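Local coordinates for protein DyP2 (Amycolatopsis sp. ATCC 39116, PDB 4G2C) that is a haem peroxidase of the dye-decolourising family that probably uses hydrogen peroxide to oxidise dyes and related aromatic substrates, and that also binds a manganese(II) ion, at residues E53-I58 / F483-A488; T237-N242 / G331-Y336; V253-P258 / G268-F273; V280-E285 / P471-M476; Q452-E457 / A464-P469. All coordinates share one frame; numbering follows the deposited sequence.

Interactions 1 and 3 are buried and adjoin: both reach the sheet containing strands 267-278 and 474-484, and Ser486 of the first meets Asp257 of the second. Interaction 4 uses the far end of strand 474-484, on the opposite side of the chain's centre from interaction 1, and is partly buried near the haem. Interaction 5, also partly buried but farther out, adjoins it in sequence. Interaction 2 ties two loops together, with the side chain of Asn332 about 5 Å from the haem. The chemistry varies with place: backbone pairing in interactions 3 and 5, carboxylates gripping amides in interaction 2, backbone and side-chain amides bonded to carbonyls in interaction 1, and apolar fit in interaction 4.

Interaction 1 of 5, residues E53-I58 / F483-A488; sequences ELQPNI and FMPSLA
Gln55 stretches out straight beyond CG (chi2 -174°) and carries its amide to the carbonyl of Pro485, whereas Glu53 folds at its second torsion (-73°) and brings its carboxylate alongside Ala488. The contact lies where strand 474-484, part of the antiparallel sheet that also holds strand 267-278, passes through the N-cap residue Ser486 into the C-terminal helix 487-491; the loop that follows helix 45-53 is laid across this junction. Gln55 NE2 donates to Pro485 O at 2.9 Å, in the carbonyl plane and on a lone pair, with the oxygen close to the plane of the amide itself. A second bond from NE2, to Val117 O, fixes the rotation of that amide. On its way the side chain crosses Met484 at about a right angle, NE2 lying 3.3 Å from Met484 CB, and its CG rests 3.9 Å from Leu487 CD2. One water, accepting from Gln55 N and weakly donating to Pro485 O, spans the same gap.

The helix start illustrates how first-turn amides find partners. Leu487 N bonds to Glu53 O at 2.8 Å, while the Ser486 hydroxyl caps Phe489 N and also meets Asp257. The carboxylate of Glu53 is not hydrogen-bonded to Ala488; OE2 pairs with Arg491 farther along the helix, and OE1 lies 3.5 Å from Ala488 CB.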
# COMPACT_ATOMS: atom_id res chain seq x y z
N GLU A 53 -8.86 -15.60 -15.14
CA GLU A 53 -8.87 -16.34 -13.89
C GLU A 53 -8.26 -15.56 -12.72
O GLU A 53 -8.15 -16.07 -11.61
CB GLU A 53 -8.19 -17.69 -14.06
CG GLU A 53 -8.84 -18.58 -15.10
CD GLU A 53 -10.18 -19.15 -14.65
OE1 GLU A 53 -10.67 -18.78 -13.56
OE2 GLU A 53 -10.75 -19.99 -15.39
N LEU A 54 -7.87 -14.32 -12.98
CA LEU A 54 -7.24 -13.49 -11.95
C LEU A 54 -8.27 -12.61 -11.27
O LEU A 54 -9.13 -12.03 -11.93
CB LEU A 54 -6.17 -12.58 -12.58
CG LEU A 54 -5.24 -11.91 -11.56
CD1 LEU A 54 -4.20 -12.91 -11.04
CD2 LEU A 54 -4.57 -10.67 -12.12
N GLN A 55 -8.16 -12.47 -9.95
CA GLN A 55 -8.96 -11.49 -9.23
C GLN A 55 -8.60 -10.06 -9.63
O GLN A 55 -7.45 -9.79 -10.01
CB GLN A 55 -8.78 -11.63 -7.71
CG GLN A 55 -9.29 -12.93 -7.10
CD GLN A 55 -9.20 -12.88 -5.60
OE1 GLN A 55 -9.56 -11.88 -4.98
NE2 GLN A 55 -8.70 -13.95 -5.00
N PRO A 56 -9.58 -9.14 -9.56
CA PRO A 56 -9.38 -7.70 -9.68
C PRO A 56 -8.52 -7.15 -8.53
O PRO A 56 -8.26 -7.84 -7.53
CB PRO A 56 -10.80 -7.13 -9.54
CG PRO A 56 -11.72 -8.27 -9.81
CD PRO A 56 -11.00 -9.49 -9.34
N ASN A 57 -8.10 -5.90 -8.68
CA ASN A 57 -7.38 -5.15 -7.65
C ASN A 57 -5.89 -5.49 -7.58
O ASN A 57 -5.14 -4.86 -6.84
CB ASN A 57 -8.05 -5.31 -6.27
CG ASN A 57 -7.64 -4.22 -5.28
OD1 ASN A 57 -7.42 -3.06 -5.66
ND2 ASN A 57 -7.52 -4.58 -4.02
N ILE A 58 -5.46 -6.48 -8.37
CA ILE A 58 -4.08 -6.94 -8.28
C ILE A 58 -3.19 -6.24 -9.31
O ILE A 58 -2.33 -5.46 -8.95
CB ILE A 58 -3.97 -8.48 -8.37
CG1 ILE A 58 -4.68 -9.14 -7.17
CG2 ILE A 58 -2.51 -8.90 -8.38
CD1 ILE A 58 -4.97 -10.65 -7.34
N PHE A 483 -3.20 -14.90 0.79
CA PHE A 483 -2.94 -15.12 -0.61
C PHE A 483 -4.29 -14.95 -1.31
O PHE A 483 -5.27 -15.58 -0.91
CB PHE A 483 -2.39 -16.54 -0.81
CG PHE A 483 -1.98 -16.85 -2.22
CD1 PHE A 483 -0.81 -16.31 -2.75
CD2 PHE A 483 -2.73 -17.70 -3.00
CE1 PHE A 483 -0.42 -16.61 -4.06
CE2 PHE A 483 -2.35 -18.01 -4.30
CZ PHE A 483 -1.19 -17.46 -4.83
N MET A 484 -4.36 -14.09 -2.32
CA MET A 484 -5.55 -14.11 -3.18
C MET A 484 -5.33 -15.15 -4.27
O MET A 484 -4.51 -14.97 -5.16
CB MET A 484 -5.87 -12.75 -3.81
CG MET A 484 -5.52 -11.51 -3.01
SD MET A 484 -6.21 -11.27 -1.36
CE MET A 484 -5.14 -12.32 -0.39
N PRO A 485 -6.06 -16.26 -4.19
CA PRO A 485 -5.92 -17.33 -5.18
C PRO A 485 -6.68 -17.03 -6.46
O PRO A 485 -7.44 -16.07 -6.53
CB PRO A 485 -6.55 -18.54 -4.47
CG PRO A 485 -7.53 -17.93 -3.54
CD PRO A 485 -6.95 -16.64 -3.08
N SER A 486 -6.44 -17.85 -7.47
CA SER A 486 -7.09 -17.69 -8.75
C SER A 486 -8.57 -18.03 -8.63
O SER A 486 -8.98 -18.79 -7.75
CB SER A 486 -6.44 -18.60 -9.78
OG SER A 486 -6.67 -19.96 -9.44
N LEU A 487 -9.38 -17.47 -9.54
CA LEU A 487 -10.80 -17.78 -9.59
C LEU A 487 -11.08 -19.26 -9.84
O LEU A 487 -11.99 -19.82 -9.24
CB LEU A 487 -11.53 -16.92 -10.62
CG LEU A 487 -11.50 -15.41 -10.39
CD1 LEU A 487 -12.30 -14.66 -11.46
CD2 LEU A 487 -11.97 -15.05 -8.99
N ALA A 488 -10.30 -19.89 -10.72
CA ALA A 488 -10.45 -21.31 -11.01
C ALA A 488 -10.22 -22.16 -9.76
O ALA A 488 -10.88 -23.18 -9.57
CB ALA A 488 -9.50 -21.73 -12.15
O HOH W 1 -6.01 -14.32 -8.35

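Interaction 2 of 5, residues T237-N242 / G331-Y336; sequences TTDGVN and GNDFSY. With ACT (acetate ion), chain H.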
# COMPACT_ATOMS: atom_id res chain seq x y z
N THR A 237 -0.57 11.24 -20.15
CA THR A 237 -1.47 12.11 -19.37
C THR A 237 -0.93 12.61 -18.03
O THR A 237 -1.67 13.24 -17.27
CB THR A 237 -2.86 11.44 -19.11
OG1 THR A 237 -2.73 10.45 -18.07
CG2 THR A 237 -3.41 10.80 -20.38
N THR A 238 0.33 12.34 -17.73
CA THR A 238 0.93 12.91 -16.53
C THR A 238 2.17 13.71 -16.93
O THR A 238 2.34 14.01 -18.10
CB THR A 238 1.32 11.83 -15.49
OG1 THR A 238 2.38 11.01 -16.00
CG2 THR A 238 0.11 10.95 -15.15
N ASP A 239 3.03 14.04 -15.97
CA ASP A 239 4.26 14.74 -16.30
C ASP A 239 5.12 13.89 -17.25
O ASP A 239 5.84 14.42 -18.08
CB ASP A 239 5.02 15.26 -15.06
CG ASP A 239 5.28 14.17 -14.01
OD1 ASP A 239 4.44 13.25 -13.87
OD2 ASP A 239 6.31 14.26 -13.30
N GLY A 240 4.99 12.57 -17.14
CA GLY A 240 5.62 11.66 -18.09
C GLY A 240 6.33 10.49 -17.43
O GLY A 240 6.16 10.23 -16.23
N VAL A 241 7.13 9.78 -18.22
CA VAL A 241 7.91 8.65 -17.74
C VAL A 241 9.35 8.72 -18.24
O VAL A 241 9.97 7.70 -18.50
CB VAL A 241 7.30 7.33 -18.23
CG1 VAL A 241 5.84 7.18 -17.73
CG2 VAL A 241 7.35 7.26 -19.75
N ASN A 242 9.89 9.93 -18.39
CA ASN A 242 11.23 10.12 -18.95
C ASN A 242 12.32 9.86 -17.94
O ASN A 242 13.40 9.40 -18.27
CB ASN A 242 11.42 11.55 -19.47
CG ASN A 242 10.41 11.94 -20.53
OD1 ASN A 242 9.96 11.12 -21.34
ND2 ASN A 242 10.04 13.21 -20.52
N GLY A 331 2.95 15.15 -10.04
CA GLY A 331 3.92 14.44 -10.86
C GLY A 331 4.52 13.22 -10.20
O GLY A 331 4.49 13.10 -8.98
N ASN A 332 5.09 12.32 -11.00
CA ASN A 332 5.88 11.20 -10.49
C ASN A 332 7.15 10.95 -11.32
O ASN A 332 7.90 10.01 -11.05
CB ASN A 332 5.05 9.91 -10.44
CG ASN A 332 5.64 8.89 -9.49
OD1 ASN A 332 6.09 9.25 -8.40
ND2 ASN A 332 5.67 7.63 -9.90
N ASP A 333 7.38 11.79 -12.32
CA ASP A 333 8.52 11.64 -13.22
C ASP A 333 9.78 12.32 -12.68
O ASP A 333 10.18 13.38 -13.17
CB ASP A 333 8.17 12.22 -14.58
CG ASP A 333 9.02 11.64 -15.67
OD1 ASP A 333 9.74 10.66 -15.38
OD2 ASP A 333 8.97 12.16 -16.80
N PHE A 334 10.39 11.71 -11.67
CA PHE A 334 11.62 12.23 -11.08
C PHE A 334 12.43 11.09 -10.46
O PHE A 334 11.88 10.02 -10.14
CB PHE A 334 11.30 13.24 -9.97
CG PHE A 334 10.52 12.64 -8.82
CD1 PHE A 334 11.17 11.96 -7.79
CD2 PHE A 334 9.13 12.70 -8.81
CE1 PHE A 334 10.46 11.39 -6.74
CE2 PHE A 334 8.39 12.12 -7.77
CZ PHE A 334 9.06 11.46 -6.73
N SER A 335 13.72 11.33 -10.30
CA SER A 335 14.61 10.45 -9.55
C SER A 335 15.39 11.37 -8.64
O SER A 335 15.18 12.58 -8.64
CB SER A 335 15.58 9.72 -10.49
OG SER A 335 16.60 10.59 -10.98
N TYR A 336 16.32 10.81 -7.87
CA TYR A 336 17.14 11.60 -6.97
C TYR A 336 18.57 11.81 -7.50
O TYR A 336 19.48 12.12 -6.73
CB TYR A 336 17.19 10.94 -5.60
CG TYR A 336 15.82 10.76 -5.03
CD1 TYR A 336 15.14 11.84 -4.47
CD2 TYR A 336 15.19 9.52 -5.05
CE1 TYR A 336 13.86 11.69 -3.96
CE2 TYR A 336 13.92 9.36 -4.54
CZ TYR A 336 13.26 10.45 -3.99
OH TYR A 336 12.00 10.30 -3.47
C ACT H . 17.88 9.60 -15.07
O ACT H . 19.09 9.94 -15.21
OXT ACT H . 17.37 9.79 -13.93
CH3 ACT H . 17.10 8.99 -16.20
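Asp239 and Asp333 face one another from two loops beside the haem site, their carboxylate planes 82° apart, and each grips backbone amides of the other loop. Local turns shape both sides: Thr238 OG1 accepts from Gly240 N in an ST turn, and Asp333 is the centre of an inverse gamma turn. Among the hydrogen bonds, Asp239 takes two consecutive amides, Asn332 N on OD1 at 3.1 Å and Asp333 N on OD2 at 2.9 Å, both from the syn side and somewhat out of plane. The side chain of Asn332 bonds to Arg357 and lies about 5 Å from the haem. With CG opposite its own backbone N (chi1 -158°), Asp333 reaches back across: OD2 accepts from Asn242 N at 2.9 Å, and OD1 receives the amides of Asp243 and Trp244. With an alanine in place of Asp333, these three amides would probably be left without their acceptor, and their loop set free to shift.

The charges are less favourable: OD2 of Asp239 lies 4.9 Å from OD2 of Asp333, and Arg221 offers Asp239 a long, weak ion pair. Contact is close at Gly240, in a backbone conformation that a side chain would not tolerate; its C lies 3.2 Å from Asp333 OD2.

Interaction 3 of 5, residues V253-P258 / G268-F273; sequences VLVPDP and GSYFVF
Val255 and Tyr270 cross at about a right angle, the methyl CG2 of the valine meeting the ring obliquely, 3.9 Å from CE2. The first torsion of Val255 (-177°) sets CG1 opposite the backbone N, which leaves CG2 as the branch that reaches the ring. Outside the two segments, the backbone N of Asp134 hydrogen-bonds the Tyr270 hydroxyl, and Phe483 meets the ring edge-to-face.

Ser269 points its hydroxyl across the gap instead: with OG swung away from its own backbone N (chi1 -170°), it donates to Val253 O at 2.7 Å, tilted out of the carbonyl plane, and lies 3.6 Å from Val253 CG2. A weaker bond joins the same OG to Asn409 O. Were Ser269 an alanine, the buried Val253 carbonyl would probably lose its hydroxyl partner and the chain before strand 255-256 its side-chain tie to the longer strand.

Between these side chains the backbones are paired directly. Val255 N donates to Gly268 O at 2.8 Å, and Gly268 N gives the shorter, straighter return bond to Val255 O at 2.7 Å. This mutual exchange is the antiparallel hydrogen-bonded pair by which a short strand joins the long strand 267-278 in a beta hairpin.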
# COMPACT_ATOMS: atom_id res chain seq x y z
N VAL A 253 4.42 -9.30 -8.94
CA VAL A 253 3.16 -9.32 -8.20
C VAL A 253 2.48 -10.68 -8.32
O VAL A 253 1.89 -11.15 -7.36
CB VAL A 253 2.22 -8.17 -8.65
CG1 VAL A 253 1.79 -8.35 -10.10
CG2 VAL A 253 1.02 -8.08 -7.73
N LEU A 254 2.57 -11.32 -9.49
CA LEU A 254 1.86 -12.57 -9.70
C LEU A 254 2.66 -13.79 -9.28
O LEU A 254 3.89 -13.84 -9.43
CB LEU A 254 1.44 -12.72 -11.15
CG LEU A 254 0.48 -11.67 -11.71
CD1 LEU A 254 0.13 -12.00 -13.17
CD2 LEU A 254 -0.79 -11.59 -10.86
N VAL A 255 1.93 -14.79 -8.79
CA VAL A 255 2.48 -16.05 -8.32
C VAL A 255 1.57 -17.16 -8.86
O VAL A 255 0.35 -17.03 -8.80
CB VAL A 255 2.45 -16.12 -6.77
CG1 VAL A 255 3.08 -17.39 -6.28
CG2 VAL A 255 3.12 -14.89 -6.14
N PRO A 256 2.16 -18.23 -9.41
CA PRO A 256 1.34 -19.37 -9.82
C PRO A 256 0.53 -19.85 -8.63
O PRO A 256 1.06 -19.92 -7.53
CB PRO A 256 2.38 -20.43 -10.22
CG PRO A 256 3.64 -19.61 -10.59
CD PRO A 256 3.59 -18.39 -9.73
N ASP A 257 -0.75 -20.15 -8.85
CA ASP A 257 -1.63 -20.62 -7.78
C ASP A 257 -1.45 -22.13 -7.60
O ASP A 257 -1.95 -22.93 -8.38
CB ASP A 257 -3.07 -20.29 -8.14
CG ASP A 257 -4.03 -20.59 -7.01
OD1 ASP A 257 -3.57 -21.11 -5.97
OD2 ASP A 257 -5.24 -20.32 -7.18
N PRO A 258 -0.72 -22.54 -6.55
CA PRO A 258 -0.25 -23.93 -6.50
C PRO A 258 -1.35 -25.00 -6.44
O PRO A 258 -1.17 -26.09 -6.99
CB PRO A 258 0.65 -23.97 -5.25
CG PRO A 258 0.29 -22.77 -4.45
CD PRO A 258 -0.25 -21.73 -5.41
N GLY A 268 -2.16 -16.15 -8.55
CA GLY A 268 -2.59 -15.36 -7.41
C GLY A 268 -1.52 -14.38 -6.95
O GLY A 268 -0.53 -14.15 -7.64
N SER A 269 -1.73 -13.80 -5.77
CA SER A 269 -0.76 -12.90 -5.19
C SER A 269 -0.87 -12.89 -3.66
O SER A 269 -1.96 -13.04 -3.11
CB SER A 269 -0.97 -11.49 -5.76
OG SER A 269 0.09 -10.63 -5.39
N TYR A 270 0.27 -12.74 -2.99
CA TYR A 270 0.32 -12.51 -1.54
C TYR A 270 -0.15 -11.10 -1.14
O TYR A 270 0.10 -10.10 -1.86
CB TYR A 270 1.73 -12.75 -0.99
CG TYR A 270 2.21 -14.16 -1.17
CD1 TYR A 270 1.79 -15.18 -0.31
CD2 TYR A 270 3.06 -14.49 -2.22
CE1 TYR A 270 2.22 -16.48 -0.49
CE2 TYR A 270 3.50 -15.78 -2.40
CZ TYR A 270 3.08 -16.77 -1.54
OH TYR A 270 3.52 -18.06 -1.72
N PHE A 271 -0.81 -11.03 0.01
CA PHE A 271 -1.55 -9.84 0.41
C PHE A 271 -1.19 -9.48 1.84
O PHE A 271 -1.33 -10.31 2.74
CB PHE A 271 -3.05 -10.11 0.29
CG PHE A 271 -3.94 -8.94 0.61
CD1 PHE A 271 -3.99 -7.83 -0.23
CD2 PHE A 271 -4.77 -8.97 1.73
CE1 PHE A 271 -4.83 -6.77 0.07
CE2 PHE A 271 -5.61 -7.92 2.02
CZ PHE A 271 -5.64 -6.82 1.20
N VAL A 272 -0.70 -8.26 2.04
CA VAL A 272 -0.41 -7.75 3.38
C VAL A 272 -1.57 -6.90 3.82
O VAL A 272 -1.95 -5.98 3.10
CB VAL A 272 0.83 -6.82 3.40
CG1 VAL A 272 1.28 -6.57 4.85
CG2 VAL A 272 1.96 -7.39 2.58
N PHE A 273 -2.14 -7.20 4.99
CA PHE A 273 -3.08 -6.28 5.65
C PHE A 273 -2.51 -5.85 7.00
O PHE A 273 -2.18 -6.70 7.83
CB PHE A 273 -4.46 -6.93 5.84
CG PHE A 273 -5.50 -5.98 6.39
CD1 PHE A 273 -5.47 -5.61 7.72
CD2 PHE A 273 -6.47 -5.44 5.56
CE1 PHE A 273 -6.41 -4.70 8.22
CE2 PHE A 273 -7.41 -4.54 6.05
CZ PHE A 273 -7.37 -4.18 7.39

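Interaction 4 of 5, residues V280-E285 / P471-M476; sequences VRLFKE and PQAVTM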
# COMPACT_ATOMS: atom_id res chain seq x y z
N VAL A 280 -2.56 12.08 14.09
CA VAL A 280 -2.40 13.28 13.29
C VAL A 280 -1.92 14.44 14.14
O VAL A 280 -1.02 15.19 13.75
CB VAL A 280 -3.70 13.66 12.62
CG1 VAL A 280 -3.51 14.92 11.76
CG2 VAL A 280 -4.21 12.50 11.79
N ARG A 281 -2.52 14.56 15.33
CA ARG A 281 -2.13 15.61 16.26
C ARG A 281 -0.62 15.66 16.47
O ARG A 281 0.01 16.72 16.34
CB ARG A 281 -2.86 15.43 17.60
CG ARG A 281 -2.39 16.40 18.70
CD ARG A 281 -3.53 16.78 19.67
NE ARG A 281 -3.87 15.74 20.65
CZ ARG A 281 -5.11 15.35 20.95
NH1 ARG A 281 -6.17 15.88 20.34
NH2 ARG A 281 -5.30 14.40 21.87
N LEU A 282 -0.04 14.52 16.81
CA LEU A 282 1.36 14.49 17.18
C LEU A 282 2.24 14.74 15.95
O LEU A 282 3.31 15.36 16.03
CB LEU A 282 1.69 13.15 17.81
CG LEU A 282 3.11 12.82 18.22
CD1 LEU A 282 3.62 13.78 19.27
CD2 LEU A 282 3.12 11.39 18.74
N PHE A 283 1.77 14.25 14.80
CA PHE A 283 2.51 14.42 13.55
C PHE A 283 2.57 15.90 13.17
O PHE A 283 3.60 16.37 12.70
CB PHE A 283 1.91 13.57 12.41
CG PHE A 283 2.79 13.49 11.20
CD1 PHE A 283 3.82 12.55 11.13
CD2 PHE A 283 2.62 14.37 10.14
CE1 PHE A 283 4.65 12.50 10.02
CE2 PHE A 283 3.44 14.31 9.04
CZ PHE A 283 4.46 13.37 8.98
N LYS A 284 1.46 16.61 13.36
CA LYS A 284 1.42 18.05 13.08
C LYS A 284 2.23 18.86 14.09
O LYS A 284 2.77 19.91 13.75
CB LYS A 284 -0.01 18.57 13.02
CG LYS A 284 -0.78 18.08 11.84
CD LYS A 284 -0.01 18.30 10.53
CE LYS A 284 -0.85 17.84 9.34
NZ LYS A 284 -0.09 17.84 8.07
N GLU A 285 2.33 18.37 15.32
CA GLU A 285 3.14 19.04 16.32
C GLU A 285 4.57 18.84 15.89
O GLU A 285 5.40 19.75 15.97
CB GLU A 285 2.91 18.43 17.72
CG GLU A 285 1.58 18.80 18.35
CD GLU A 285 1.39 18.16 19.73
OE1 GLU A 285 1.84 17.00 19.92
OE2 GLU A 285 0.82 18.81 20.62
N PRO A 471 8.82 12.12 16.71
CA PRO A 471 8.08 11.11 17.48
C PRO A 471 7.34 10.16 16.54
O PRO A 471 6.94 10.58 15.45
CB PRO A 471 7.09 11.96 18.29
CG PRO A 471 6.91 13.23 17.48
CD PRO A 471 8.31 13.49 16.93
N GLN A 472 7.20 8.89 16.94
CA GLN A 472 6.46 7.90 16.16
C GLN A 472 4.96 8.16 16.24
O GLN A 472 4.36 8.02 17.31
CB GLN A 472 6.77 6.47 16.66
CG GLN A 472 6.31 5.36 15.71
CD GLN A 472 6.39 3.93 16.31
OE1 GLN A 472 7.41 3.53 16.89
NE2 GLN A 472 5.32 3.18 16.16
N ALA A 473 4.36 8.55 15.12
CA ALA A 473 2.93 8.91 15.10
C ALA A 473 2.07 7.86 14.41
O ALA A 473 0.86 8.05 14.25
CB ALA A 473 2.73 10.29 14.45
N VAL A 474 2.69 6.77 14.00
CA VAL A 474 1.97 5.67 13.37
C VAL A 474 2.10 4.40 14.21
O VAL A 474 3.22 3.99 14.56
CB VAL A 474 2.45 5.42 11.93
CG1 VAL A 474 1.92 4.09 11.40
CG2 VAL A 474 2.06 6.61 11.03
N THR A 475 0.97 3.80 14.55
CA THR A 475 0.98 2.60 15.39
C THR A 475 0.32 1.40 14.73
O THR A 475 -0.84 1.46 14.33
CB THR A 475 0.28 2.86 16.75
OG1 THR A 475 0.80 4.05 17.35
CG2 THR A 475 0.49 1.68 17.70
N MET A 476 1.08 0.31 14.63
CA MET A 476 0.56 -0.95 14.09
C MET A 476 -0.41 -1.58 15.09
O MET A 476 -0.02 -1.90 16.22
CB MET A 476 1.74 -1.89 13.80
CG MET A 476 1.41 -3.38 13.70
SD MET A 476 0.33 -3.72 12.31
CE MET A 476 0.47 -5.51 12.22
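Leu282 and Pro471 meet as apolar surfaces, at the place where the first turns of helix 280-293 lie against the loop entering strand 474-484. Val474, at the start of this strand, touches the haem and belongs to its pocket. CG of Leu282 is anti to the backbone N (chi1 177°), and the side chain thereby leans out from the helix onto the proline. Its isopropyl fork opens toward Pro471 CB, which lies 4.0 Å from both CD1 and CD2, and CD1 advances to 3.8 Å from Pro471 CG. CD2 lies against the backbone beside it, 3.9 Å from Gln472 O.

The return fit is made by Ala473, a small bump directed at the helix. Its methyl enters the hollow between Leu282 and Phe283, 4.4 Å from Leu282 CD2 and 3.9 Å from Phe283 CB. Seen from the Phe283 ring, that methyl lies at the edge, near the ring plane; a further ring, Phe215, stacks on Phe283. The helix goes on to Glu287 of the manganese site, so this apolar seam joins the metal-bearing helix to the haem-lining strand.

Beside it, the loop is shaped by its own polar bond: Gln472 NE2 donates to Val474 O at 2.8 Å, nearly straight (168°) and close to the plane of the amide.

Interaction 5 of 5, residues Q452-E457 / A464-P469; sequences QKYAPE and AEATDP
A small two-stranded beta hairpin is closed here by Tyr454 and Ala464, its strands 453-454 and 464-465 forming an antiparallel sheet of their own. These two residues form a hydrogen-bonded pair: Tyr454 N donates to Ala464 O, and Ala464 N to Tyr454 O, both at 3.0 Å and approaching almost along the C=O axis. Past the neighbouring non-hydrogen-bonded pair, Lys453 and Glu465, a third rung follows in Ala466 N to Gln452 O, at 3.1 Å. Lys453 and Glu465 touch through their aliphatic stems, CG of the lysine 4.1 Å from CB of the glutamate; the charged ends remain apart, with NZ 5.1 Å from OE2.

On the face carrying Tyr454 and Ala464 the packing is apolar. Tyr454 CG stands beside the backbone N (chi1 -52°), which turns the ring toward Ala466 and brings CE1 to 3.8 Å from Ala466 CB; Pro456 CG comes within 3.9 Å of Ala464 CB. His348 meets the ring edge-to-face, and Leu290 of helix 280-293 also touches this side chain, which ties the hairpin to the body of the protein. At the hydroxyl end a water lies in the ring plane, hydrogen-bonded to Tyr454 OH while accepting from Gln452 N and donating to Asp468 O.

The chemistry implies that backbone bonds set the pairing, the opposite charges probably adding only a modest attraction, while the water links the tyrosine hydroxyl to both segments.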
# COMPACT_ATOMS: atom_id res chain seq x y z
N GLN A 452 17.78 13.50 13.74
CA GLN A 452 18.30 13.38 12.38
C GLN A 452 18.81 14.72 11.85
O GLN A 452 18.65 15.76 12.49
CB GLN A 452 17.21 12.82 11.45
CG GLN A 452 16.81 11.40 11.83
CD GLN A 452 15.56 10.91 11.11
OE1 GLN A 452 14.45 11.42 11.31
NE2 GLN A 452 15.74 9.89 10.26
N LYS A 453 19.46 14.68 10.69
CA LYS A 453 19.99 15.89 10.07
C LYS A 453 19.16 16.32 8.88
O LYS A 453 18.67 15.49 8.12
CB LYS A 453 21.45 15.69 9.67
CG LYS A 453 22.37 15.81 10.88
CD LYS A 453 23.76 15.25 10.62
CE LYS A 453 24.51 15.06 11.94
NZ LYS A 453 25.86 14.49 11.73
N TYR A 454 19.02 17.63 8.73
CA TYR A 454 18.20 18.22 7.68
C TYR A 454 18.98 19.37 7.07
O TYR A 454 19.92 19.87 7.68
CB TYR A 454 16.88 18.74 8.28
CG TYR A 454 16.13 17.72 9.10
CD1 TYR A 454 16.56 17.37 10.38
CD2 TYR A 454 14.99 17.09 8.61
CE1 TYR A 454 15.88 16.45 11.14
CE2 TYR A 454 14.30 16.16 9.36
CZ TYR A 454 14.75 15.84 10.62
OH TYR A 454 14.05 14.91 11.38
N ALA A 455 18.59 19.79 5.88
CA ALA A 455 19.16 20.97 5.25
C ALA A 455 18.14 22.07 5.38
O ALA A 455 17.11 22.03 4.72
CB ALA A 455 19.47 20.70 3.78
N PRO A 456 18.41 23.05 6.25
CA PRO A 456 17.44 24.13 6.47
C PRO A 456 17.16 24.89 5.18
O PRO A 456 16.04 25.35 4.98
CB PRO A 456 18.16 25.04 7.48
CG PRO A 456 19.21 24.20 8.10
CD PRO A 456 19.64 23.25 7.02
N GLU A 457 18.16 25.00 4.32
CA GLU A 457 18.04 25.78 3.09
C GLU A 457 18.04 24.90 1.82
O GLU A 457 19.06 24.27 1.48
CB GLU A 457 19.16 26.83 3.03
CG GLU A 457 19.27 27.52 1.70
CD GLU A 457 20.13 28.77 1.76
OE1 GLU A 457 21.16 28.77 2.48
OE2 GLU A 457 19.77 29.75 1.08
N ALA A 464 21.89 20.92 9.73
CA ALA A 464 21.49 21.14 11.12
C ALA A 464 20.92 19.86 11.72
O ALA A 464 20.20 19.13 11.05
CB ALA A 464 20.47 22.24 11.21
N GLU A 465 21.25 19.61 12.98
CA GLU A 465 20.74 18.44 13.67
C GLU A 465 19.58 18.85 14.58
O GLU A 465 19.76 19.65 15.50
CB GLU A 465 21.83 17.74 14.48
CG GLU A 465 21.39 16.39 15.06
CD GLU A 465 22.43 15.76 15.98
OE1 GLU A 465 22.90 16.45 16.91
OE2 GLU A 465 22.79 14.58 15.77
N ALA A 466 18.40 18.29 14.31
CA ALA A 466 17.23 18.59 15.13
C ALA A 466 17.55 18.33 16.59
O ALA A 466 18.45 17.56 16.91
CB ALA A 466 16.03 17.74 14.68
N THR A 467 16.79 18.97 17.47
CA THR A 467 16.97 18.80 18.89
C THR A 467 16.42 17.46 19.39
O THR A 467 16.87 16.93 20.40
CB THR A 467 16.30 19.96 19.67
OG1 THR A 467 14.88 19.90 19.49
CG2 THR A 467 16.81 21.30 19.18
N ASP A 468 15.43 16.91 18.68
CA ASP A 468 14.85 15.62 19.06
C ASP A 468 14.56 14.73 17.85
O ASP A 468 14.48 15.20 16.72
CB ASP A 468 13.54 15.80 19.86
CG ASP A 468 13.75 16.42 21.26
OD1 ASP A 468 14.38 15.77 22.13
OD2 ASP A 468 13.25 17.54 21.49
N PRO A 469 14.38 13.43 18.11
CA PRO A 469 13.88 12.52 17.08
C PRO A 469 12.44 12.87 16.75
O PRO A 469 11.73 13.35 17.62
CB PRO A 469 13.94 11.15 17.78
CG PRO A 469 13.92 11.46 19.26
CD PRO A 469 14.64 12.76 19.40
O HOH W 2 14.90 14.41 14.10